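Local structure of dihydrofolate reductase (Schistosoma mansoni, 3VCO) at residues A[23-28]-A[163-168]; A[49-54]-A[149-154]; A[54-59]-A[65-70]. The protein catalyses the NADPH-dependent reduction of 7,8-dihydrofolate to tetrahydrofolate, a key step of folate metabolism that supplies thymidylate, purine and glycine synthesis. All blocks are in the same frame, centred on the assembly; numbering follows the deposited sequence.

Interaction 1 (A[23-28]-A[163-168]); sequences LNVVVA and TYFPKV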
loop_
_atom_site.group_PDB
_atom_site.type_symbol
_atom_site.label_atom_id
_atom_site.label_comp_id
_atom_site.label_asym_id
_atom_site.label_seq_id
_atom_site.Cartn_x
_atom_site.Cartn_y
_atom_site.Cartn_z
ATOM N N LEU A 23 -2.485 5.855 -9.031
ATOM C CA LEU A 23 -1.842 5.670 -7.740
ATOM C C LEU A 23 -2.578 4.542 -7.110
ATOM O O LEU A 23 -3.800 4.592 -7.002
ATOM C CB LEU A 23 -1.950 6.917 -6.877
ATOM C CG LEU A 23 -1.174 8.147 -7.227
ATOM C CD1 LEU A 23 -1.455 9.192 -6.157
ATOM C CD2 LEU A 23 0.327 7.798 -7.305
ATOM N N ASN A 24 -1.856 3.512 -6.702
ATOM C CA ASN A 24 -2.484 2.362 -6.088
ATOM C C ASN A 24 -2.279 2.500 -4.589
ATOM O O ASN A 24 -1.205 2.836 -4.153
ATOM C CB ASN A 24 -1.885 1.069 -6.610
ATOM C CG ASN A 24 -2.111 0.897 -8.125
ATOM O OD1 ASN A 24 -3.202 0.585 -8.559
ATOM N ND2 ASN A 24 -1.076 1.112 -8.901
ATOM N N VAL A 25 -3.365 2.393 -3.844
ATOM C CA VAL A 25 -3.312 2.483 -2.417
ATOM C C VAL A 25 -3.551 1.073 -1.894
ATOM O O VAL A 25 -4.504 0.414 -2.309
ATOM C CB VAL A 25 -4.406 3.416 -1.939
ATOM C CG1 VAL A 25 -4.555 3.304 -0.461
ATOM C CG2 VAL A 25 -4.048 4.838 -2.340
ATOM N N VAL A 26 -2.689 0.612 -0.987
ATOM C CA VAL A 26 -2.915 -0.705 -0.367
ATOM C C VAL A 26 -3.101 -0.479 1.146
ATOM O O VAL A 26 -2.252 0.125 1.779
ATOM C CB VAL A 26 -1.705 -1.641 -0.581
ATOM C CG1 VAL A 26 -1.992 -3.075 -0.020
ATOM C CG2 VAL A 26 -1.383 -1.701 -2.067
ATOM N N VAL A 27 -4.193 -0.990 1.695
ATOM C CA VAL A 27 -4.521 -0.721 3.087
ATOM C C VAL A 27 -5.421 -1.834 3.632
ATOM O O VAL A 27 -6.181 -2.471 2.862
ATOM C CB VAL A 27 -5.267 0.637 3.157
ATOM C CG1 VAL A 27 -6.563 0.567 2.345
ATOM C CG2 VAL A 27 -5.520 1.089 4.600
ATOM N N ALA A 28 -5.336 -2.068 4.947
ATOM C CA ALA A 28 -6.241 -2.967 5.659
ATOM C C ALA A 28 -7.121 -2.089 6.520
ATOM O O ALA A 28 -6.631 -1.187 7.200
ATOM C CB ALA A 28 -5.463 -3.977 6.545
ATOM N N THR A 163 -6.850 4.690 14.469
ATOM C CA THR A 163 -6.427 5.712 13.502
ATOM C C THR A 163 -7.337 5.458 12.322
ATOM O O THR A 163 -7.640 4.303 12.045
ATOM C CB THR A 163 -4.914 5.549 13.078
ATOM O OG1 THR A 163 -4.061 6.126 14.083
ATOM C CG2 THR A 163 -4.612 6.216 11.738
ATOM N N TYR A 164 -7.798 6.504 11.639
ATOM C CA TYR A 164 -8.744 6.298 10.538
ATOM C C TYR A 164 -8.216 6.566 9.170
ATOM O O TYR A 164 -7.402 7.444 8.967
ATOM C CB TYR A 164 -10.066 7.035 10.765
ATOM C CG TYR A 164 -10.862 6.379 11.883
ATOM C CD1 TYR A 164 -11.824 5.399 11.603
ATOM C CD2 TYR A 164 -10.640 6.712 13.215
ATOM C CE1 TYR A 164 -12.541 4.766 12.619
ATOM C CE2 TYR A 164 -11.360 6.083 14.250
ATOM C CZ TYR A 164 -12.300 5.113 13.935
ATOM O OH TYR A 164 -13.014 4.496 14.934
ATOM N N PHE A 165 -8.691 5.769 8.230
ATOM C CA PHE A 165 -8.457 6.007 6.827
ATOM C C PHE A 165 -9.125 7.320 6.420
ATOM O O PHE A 165 -10.151 7.709 6.968
ATOM C CB PHE A 165 -9.002 4.838 6.021
ATOM C CG PHE A 165 -8.481 4.774 4.611
ATOM C CD1 PHE A 165 -7.139 4.481 4.362
ATOM C CD2 PHE A 165 -9.331 5.026 3.528
ATOM C CE1 PHE A 165 -6.650 4.416 3.040
ATOM C CE2 PHE A 165 -8.843 4.976 2.216
ATOM C CZ PHE A 165 -7.510 4.701 1.980
ATOM N N PRO A 166 -8.506 8.039 5.476
ATOM C CA PRO A 166 -9.037 9.325 4.990
ATOM C C PRO A 166 -10.447 9.135 4.469
ATOM O O PRO A 166 -10.795 8.017 4.134
ATOM C CB PRO A 166 -8.076 9.692 3.847
ATOM C CG PRO A 166 -6.790 9.078 4.250
ATOM C CD PRO A 166 -7.131 7.785 5.009
ATOM N N LYS A 167 -11.268 10.182 4.459
ATOM C CA LYS A 167 -12.630 10.056 3.948
ATOM C C LYS A 167 -12.653 9.640 2.474
ATOM O O LYS A 167 -11.900 10.158 1.651
ATOM C CB LYS A 167 -13.431 11.352 4.136
ATOM C CG LYS A 167 -13.282 12.010 5.500
ATOM C CD LYS A 167 -13.520 11.042 6.654
ATOM C CE LYS A 167 -13.585 11.822 7.970
ATOM N NZ LYS A 167 -12.520 12.872 8.047
ATOM N N VAL A 168 -13.503 8.668 2.164
ATOM C CA VAL A 168 -13.751 8.233 0.792
ATOM C C VAL A 168 -15.269 8.091 0.741
ATOM O O VAL A 168 -15.882 7.741 1.762
ATOM C CB VAL A 168 -13.161 6.835 0.524
ATOM C CG1 VAL A 168 -13.257 6.506 -0.947
ATOM C CG2 VAL A 168 -11.723 6.747 0.984
#
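Phe-165, from the loop between strands 148-156 and 174-175, sends its ring onto Val-25 and Val-27 of strand 23-29, one of the parallel strands of the central sheet of the dihydrofolate reductase fold. The two valines, two residues apart, turn their CB atoms to the same face of the sheet, whereas Val-26 between them points away from the loop. CB of Phe-165 points toward the strand and the ring completes the reach. With CG anti to the backbone N (chi1 -163°), the ring is carried inward from the loop. CD1 is the first atom to arrive, 3.8 Å from CG2 of Val-27. CE1 then sits against both branches of that valine, 3.8 Å from CG2 and 3.9 Å from CG1 of Val-27, with Val-27 CB hardly farther. These methyls approach the ring obliquely. CZ, at the far end, meets CG1 of Val-25, which lies at the ring edge near its plane. Nothing polar bridges the segments: 113 Å² is buried here between hydrocarbon groups alone. The aromatic ring also meets those of Tyr-137 and Trp-33 and touches Leu-141, so that helix 134-142 also packs against the ring. Tyr-137, whose OH hydrogen-bonds to Val-26 O and whose side chain touches both valines, probably lines the NADP(+) site, as in related reductases, as do Ala-28 at the end of the segment and Ile-35 beside Phe-165. The contact thus lies in the buried core next to the probable cofactor site. Within the loop itself, CD of Pro-166 stands 3.3 Å above one face of the Phe-165 ring, offset toward its rim.

Interaction 2 (A[49-54]-A[149-154]); sequences MEFFKT and RIYCTH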
loop_
_atom_site.group_PDB
_atom_site.type_symbol
_atom_site.label_atom_id
_atom_site.label_comp_id
_atom_site.label_asym_id
_atom_site.label_seq_id
_atom_site.Cartn_x
_atom_site.Cartn_y
_atom_site.Cartn_z
ATOM N N MET A 49 -0.535 -11.130 3.764
ATOM C CA MET A 49 0.794 -11.004 3.168
ATOM C C MET A 49 0.924 -11.637 1.770
ATOM O O MET A 49 1.583 -11.091 0.895
ATOM C CB MET A 49 1.844 -11.589 4.116
ATOM C CG MET A 49 2.054 -10.732 5.344
ATOM S SD MET A 49 2.480 -9.024 4.926
ATOM C CE MET A 49 0.910 -8.121 4.972
ATOM N N GLU A 50 0.336 -12.801 1.570
ATOM C CA GLU A 50 0.218 -13.340 0.215
ATOM C C GLU A 50 -0.432 -12.335 -0.740
ATOM O O GLU A 50 0.069 -12.118 -1.831
ATOM C CB GLU A 50 -0.618 -14.611 0.187
ATOM C CG GLU A 50 -0.251 -15.643 1.219
ATOM C CD GLU A 50 -1.262 -16.794 1.245
ATOM O OE1 GLU A 50 -1.926 -17.029 0.205
ATOM O OE2 GLU A 50 -1.406 -17.448 2.306
ATOM N N PHE A 51 -1.568 -11.763 -0.326
ATOM C CA PHE A 51 -2.310 -10.771 -1.094
ATOM C C PHE A 51 -1.424 -9.566 -1.350
ATOM O O PHE A 51 -1.224 -9.151 -2.494
ATOM C CB PHE A 51 -3.596 -10.381 -0.341
ATOM C CG PHE A 51 -4.334 -9.177 -0.928
ATOM C CD1 PHE A 51 -5.043 -9.286 -2.117
ATOM C CD2 PHE A 51 -4.355 -7.968 -0.256
ATOM C CE1 PHE A 51 -5.735 -8.189 -2.647
ATOM C CE2 PHE A 51 -5.025 -6.885 -0.774
ATOM C CZ PHE A 51 -5.736 -7.004 -1.966
ATOM N N PHE A 52 -0.821 -9.060 -0.279
ATOM C CA PHE A 52 0.097 -7.937 -0.372
ATOM C C PHE A 52 1.253 -8.209 -1.338
ATOM O O PHE A 52 1.479 -7.426 -2.245
ATOM C CB PHE A 52 0.645 -7.598 0.997
ATOM C CG PHE A 52 1.547 -6.413 1.010
ATOM C CD1 PHE A 52 1.051 -5.148 1.250
ATOM C CD2 PHE A 52 2.904 -6.566 0.842
ATOM C CE1 PHE A 52 1.935 -4.046 1.288
ATOM C CE2 PHE A 52 3.762 -5.486 0.865
ATOM C CZ PHE A 52 3.288 -4.236 1.086
ATOM N N LYS A 53 1.976 -9.303 -1.116
ATOM C CA LYS A 53 3.090 -9.712 -1.973
ATOM C C LYS A 53 2.715 -9.775 -3.457
ATOM O O LYS A 53 3.368 -9.155 -4.305
ATOM C CB LYS A 53 3.662 -11.063 -1.523
ATOM C CG LYS A 53 4.753 -11.616 -2.451
ATOM C CD LYS A 53 6.082 -10.913 -2.252
ATOM C CE LYS A 53 7.221 -11.664 -2.970
ATOM N NZ LYS A 53 8.561 -11.256 -2.479
ATOM N N THR A 54 1.672 -10.531 -3.760
ATOM C CA THR A 54 1.121 -10.616 -5.113
ATOM C C THR A 54 0.774 -9.258 -5.742
ATOM O O THR A 54 1.282 -8.923 -6.814
ATOM C CB THR A 54 -0.129 -11.515 -5.146
ATOM O OG1 THR A 54 0.239 -12.832 -4.719
ATOM C CG2 THR A 54 -0.703 -11.594 -6.548
ATOM N N ARG A 149 -6.615 3.724 -7.223
ATOM C CA ARG A 149 -7.221 2.397 -7.076
ATOM C C ARG A 149 -6.885 2.001 -5.652
ATOM O O ARG A 149 -5.784 2.252 -5.198
ATOM C CB ARG A 149 -6.606 1.368 -8.041
ATOM C CG ARG A 149 -7.047 -0.076 -7.672
ATOM C CD ARG A 149 -6.696 -1.063 -8.720
ATOM N NE ARG A 149 -7.556 -0.862 -9.877
ATOM C CZ ARG A 149 -7.626 -1.696 -10.894
ATOM N NH1 ARG A 149 -6.892 -2.814 -10.909
ATOM N NH2 ARG A 149 -8.435 -1.405 -11.882
ATOM N N ILE A 150 -7.832 1.413 -4.934
ATOM C CA ILE A 150 -7.545 0.959 -3.581
ATOM C C ILE A 150 -7.660 -0.562 -3.522
ATOM O O ILE A 150 -8.704 -1.111 -3.811
ATOM C CB ILE A 150 -8.619 1.497 -2.584
ATOM C CG1 ILE A 150 -8.603 3.035 -2.554
ATOM C CG2 ILE A 150 -8.387 0.914 -1.197
ATOM C CD1 ILE A 150 -9.871 3.643 -1.826
ATOM N N TYR A 151 -6.608 -1.212 -3.080
ATOM C CA TYR A 151 -6.609 -2.639 -2.781
ATOM C C TYR A 151 -6.828 -2.706 -1.288
ATOM O O TYR A 151 -5.987 -2.275 -0.493
ATOM C CB TYR A 151 -5.220 -3.196 -3.101
ATOM C CG TYR A 151 -4.959 -3.285 -4.583
ATOM C CD1 TYR A 151 -5.247 -4.472 -5.281
ATOM C CD2 TYR A 151 -4.497 -2.169 -5.307
ATOM C CE1 TYR A 151 -5.009 -4.570 -6.653
ATOM C CE2 TYR A 151 -4.268 -2.259 -6.699
ATOM C CZ TYR A 151 -4.529 -3.470 -7.349
ATOM O OH TYR A 151 -4.318 -3.562 -8.697
ATOM N N CYS A 152 -7.965 -3.239 -0.902
ATOM C CA CYS A 152 -8.393 -3.124 0.459
ATOM C C CYS A 152 -8.565 -4.526 1.073
ATOM O O CYS A 152 -9.215 -5.398 0.495
ATOM C CB CYS A 152 -9.747 -2.366 0.486
ATOM S SG CYS A 152 -10.347 -2.042 2.146
ATOM N N THR A 153 -7.973 -4.730 2.243
ATOM C CA THR A 153 -8.361 -5.852 3.076
ATOM C C THR A 153 -9.319 -5.347 4.125
ATOM O O THR A 153 -8.935 -4.590 5.002
ATOM C CB THR A 153 -7.130 -6.443 3.735
ATOM O OG1 THR A 153 -6.201 -6.718 2.676
ATOM C CG2 THR A 153 -7.480 -7.712 4.500
ATOM N N HIS A 154 -10.559 -5.791 4.041
ATOM C CA HIS A 154 -11.565 -5.517 5.081
ATOM C C HIS A 154 -11.457 -6.521 6.211
ATOM O O HIS A 154 -11.433 -7.710 5.978
ATOM C CB HIS A 154 -12.967 -5.613 4.493
ATOM C CG HIS A 154 -13.259 -4.565 3.454
ATOM N ND1 HIS A 154 -13.688 -3.292 3.770
ATOM C CD2 HIS A 154 -13.236 -4.627 2.104
ATOM C CE1 HIS A 154 -13.873 -2.601 2.659
ATOM N NE2 HIS A 154 -13.584 -3.379 1.634
#
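Thr-153 OG1 hydrogen-bonds to OD1 of Asp-48 and rests 3.6 Å from CE2 of Phe-51, both residues of helix 46-57. CD2 of Phe-51 is almost as near to the hydroxyl, which lies obliquely to the ring. The hydroxyl is placed by a chi1 of -53°, which sets OG1 beside the backbone N of Thr-153 and anti to the carbonyl carbon. Farther along the ring, CZ of Phe-51 reaches CB of Tyr-151 at 4.0 Å and also approaches CD1 of Tyr-151, coming in at the edge of the tyrosine ring near its plane. One phenylalanine therefore spans two strand residues whose CB atoms face the helix, while Cys-152 between them turns away. Phe-195 of strand 191-200 stacks on Phe-51 and touches Thr-153 as well. Beyond the contact, the hydroxyl of Tyr-151 receives a weak hydrogen bond from NH1 of Arg-149, 3.5 Å long and lying in the guanidinium plane. On the helix, Glu-50 O accepts both Thr-54 N and Thr-54 OG1, each at 3.0 Å, from opposite faces of its carbonyl plane. Asp-48 is probably part of the substrate site, as in related reductases, and Phe-51 packs the helix on the sheet behind it. The acid of this helix is joined to a threonine of the sheet, as at the pterin end of the folate site in other dihydrofolate reductases.

Interaction 3 (A[54-59]-A[65-70]); sequences TVTTKA and NAVVMG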
loop_
_atom_site.group_PDB
_atom_site.type_symbol
_atom_site.label_atom_id
_atom_site.label_comp_id
_atom_site.label_asym_id
_atom_site.label_seq_id
_atom_site.Cartn_x
_atom_site.Cartn_y
_atom_site.Cartn_z
ATOM N N THR A 54 1.672 -10.531 -3.760
ATOM C CA THR A 54 1.121 -10.616 -5.113
ATOM C C THR A 54 0.774 -9.258 -5.742
ATOM O O THR A 54 1.282 -8.923 -6.814
ATOM C CB THR A 54 -0.129 -11.515 -5.146
ATOM O OG1 THR A 54 0.239 -12.832 -4.719
ATOM C CG2 THR A 54 -0.703 -11.594 -6.548
ATOM N N VAL A 55 -0.071 -8.485 -5.064
ATOM C CA VAL A 55 -0.533 -7.187 -5.555
ATOM C C VAL A 55 0.667 -6.304 -5.835
ATOM O O VAL A 55 0.770 -5.733 -6.917
ATOM C CB VAL A 55 -1.525 -6.504 -4.541
ATOM C CG1 VAL A 55 -1.715 -5.025 -4.810
ATOM C CG2 VAL A 55 -2.867 -7.201 -4.560
ATOM N N THR A 56 1.604 -6.224 -4.894
ATOM C CA THR A 56 2.695 -5.265 -5.045
ATOM C C THR A 56 3.861 -5.734 -5.868
ATOM O O THR A 56 4.654 -4.925 -6.301
ATOM C CB THR A 56 3.239 -4.769 -3.683
ATOM O OG1 THR A 56 3.796 -5.874 -2.972
ATOM C CG2 THR A 56 2.057 -4.051 -2.842
ATOM N N THR A 57 3.999 -7.035 -6.073
ATOM C CA THR A 57 5.190 -7.506 -6.763
ATOM C C THR A 57 4.939 -7.753 -8.233
ATOM O O THR A 57 5.827 -7.523 -9.074
ATOM C CB THR A 57 5.759 -8.769 -6.096
ATOM O OG1 THR A 57 6.131 -8.444 -4.754
ATOM C CG2 THR A 57 6.969 -9.293 -6.845
ATOM N N LYS A 58 3.736 -8.202 -8.548
ATOM C CA LYS A 58 3.412 -8.514 -9.938
ATOM C C LYS A 58 3.590 -7.330 -10.884
ATOM O O LYS A 58 2.936 -6.301 -10.743
ATOM C CB LYS A 58 1.986 -9.029 -10.082
ATOM C CG LYS A 58 1.701 -9.526 -11.502
ATOM C CD LYS A 58 2.729 -10.590 -11.908
ATOM C CE LYS A 58 2.571 -11.053 -13.373
ATOM N NZ LYS A 58 1.231 -11.650 -13.670
ATOM N N ALA A 59 4.455 -7.484 -11.879
ATOM C CA ALA A 59 4.707 -6.378 -12.787
ATOM C C ALA A 59 4.935 -6.970 -14.176
ATOM O O ALA A 59 5.231 -8.167 -14.323
ATOM C CB ALA A 59 5.900 -5.607 -12.341
ATOM N N ASN A 65 7.490 -2.899 -9.683
ATOM C CA ASN A 65 6.623 -1.917 -9.054
ATOM C C ASN A 65 7.358 -1.145 -7.956
ATOM O O ASN A 65 8.373 -1.607 -7.465
ATOM C CB ASN A 65 5.360 -2.584 -8.505
ATOM C CG ASN A 65 4.569 -3.243 -9.580
ATOM O OD1 ASN A 65 4.457 -2.693 -10.687
ATOM N ND2 ASN A 65 4.033 -4.435 -9.296
ATOM N N ALA A 66 6.878 0.056 -7.631
ATOM C CA ALA A 66 7.387 0.832 -6.491
ATOM C C ALA A 66 6.408 0.722 -5.322
ATOM O O ALA A 66 5.190 0.704 -5.532
ATOM C CB ALA A 66 7.598 2.314 -6.873
ATOM N N VAL A 67 6.931 0.549 -4.110
ATOM C CA VAL A 67 6.094 0.643 -2.915
ATOM C C VAL A 67 6.602 1.849 -2.130
ATOM O O VAL A 67 7.790 1.945 -1.831
ATOM C CB VAL A 67 6.148 -0.594 -2.024
ATOM C CG1 VAL A 67 5.411 -1.777 -2.728
ATOM C CG2 VAL A 67 7.626 -0.989 -1.717
ATOM N N VAL A 68 5.688 2.785 -1.888
ATOM C CA VAL A 68 6.015 4.038 -1.269
ATOM C C VAL A 68 5.323 4.043 0.088
ATOM O O VAL A 68 4.161 3.641 0.186
ATOM C CB VAL A 68 5.549 5.227 -2.151
ATOM C CG1 VAL A 68 6.002 6.553 -1.519
ATOM C CG2 VAL A 68 6.090 5.091 -3.630
ATOM N N MET A 69 6.040 4.463 1.133
ATOM C CA MET A 69 5.499 4.370 2.483
ATOM C C MET A 69 6.173 5.411 3.381
ATOM O O MET A 69 7.267 5.861 3.062
ATOM C CB MET A 69 5.779 2.970 3.045
ATOM C CG MET A 69 7.266 2.765 3.347
ATOM S SD MET A 69 7.734 1.054 3.606
ATOM C CE MET A 69 8.318 0.782 1.939
ATOM N N GLY A 70 5.519 5.762 4.508
ATOM C CA GLY A 70 6.132 6.595 5.550
ATOM C C GLY A 70 7.122 5.788 6.373
ATOM O O GLY A 70 7.191 4.549 6.264
HETATM O O HOH W 1 7.826 -5.578 -8.782
#
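Asn-65, at the start of the segment on strand 64-70, grips the C-terminal end of helix 46-57 and the residue just beyond it with a single amide nitrogen. ND2 donates to Lys-58 O at 2.6 Å and to Thr-56 O at 3.1 Å, and both acceptors lie close to the amide plane, so each N-H is well aimed (154° and 158°). Both bonds reach their carbonyls from above the C=O plane instead of along a lone pair. Asn-65 OD1 accepts from Glu-127 N of the adjoining strand, which fixes the flip of the amide, and Ala-59 CB packs against OD1. Two residues on, CG1 of Val-67 meets CB of Thr-56 at 3.8 Å, their side chains crossing at about a right angle. Looser and wetter is the side of Thr-57 and Lys-58, whose CB atoms point away from the strand, Lys-58 being exposed. There a water donates to Thr-57 O and accepts from Asn-65 N, 2.8 Å from each. The asparagine thus fastens the helix end to the strand that follows it, in a beta-alpha-beta crossover of the dihydrofolate reductase sheet.

In the fold
Along the chain the order is 23-28, 49-54, 54-59, 65-70, 149-154 and 163-168, so interaction 1 encloses interaction 2, which encloses interaction 3. All three reach the same mixed sheet; their centres lie about 12 Å (1 and 2), about 15 Å (1 and 3) and about 10 Å (2 and 3) apart. Interactions 2 and 3 share helix 46-57 and Thr-54, and Tyr-151 packs on Val-55 between them. Strands 23-29 and 148-156 are parallel neighbours, joined by backbone hydrogen bonds from Val-25 to Arg-149 and Tyr-151. The helix covers one face of this sheet and loop 163-168 the other, so the contacts lie on the two sides of one sheet, close to residues that probably bind substrate and cofactor.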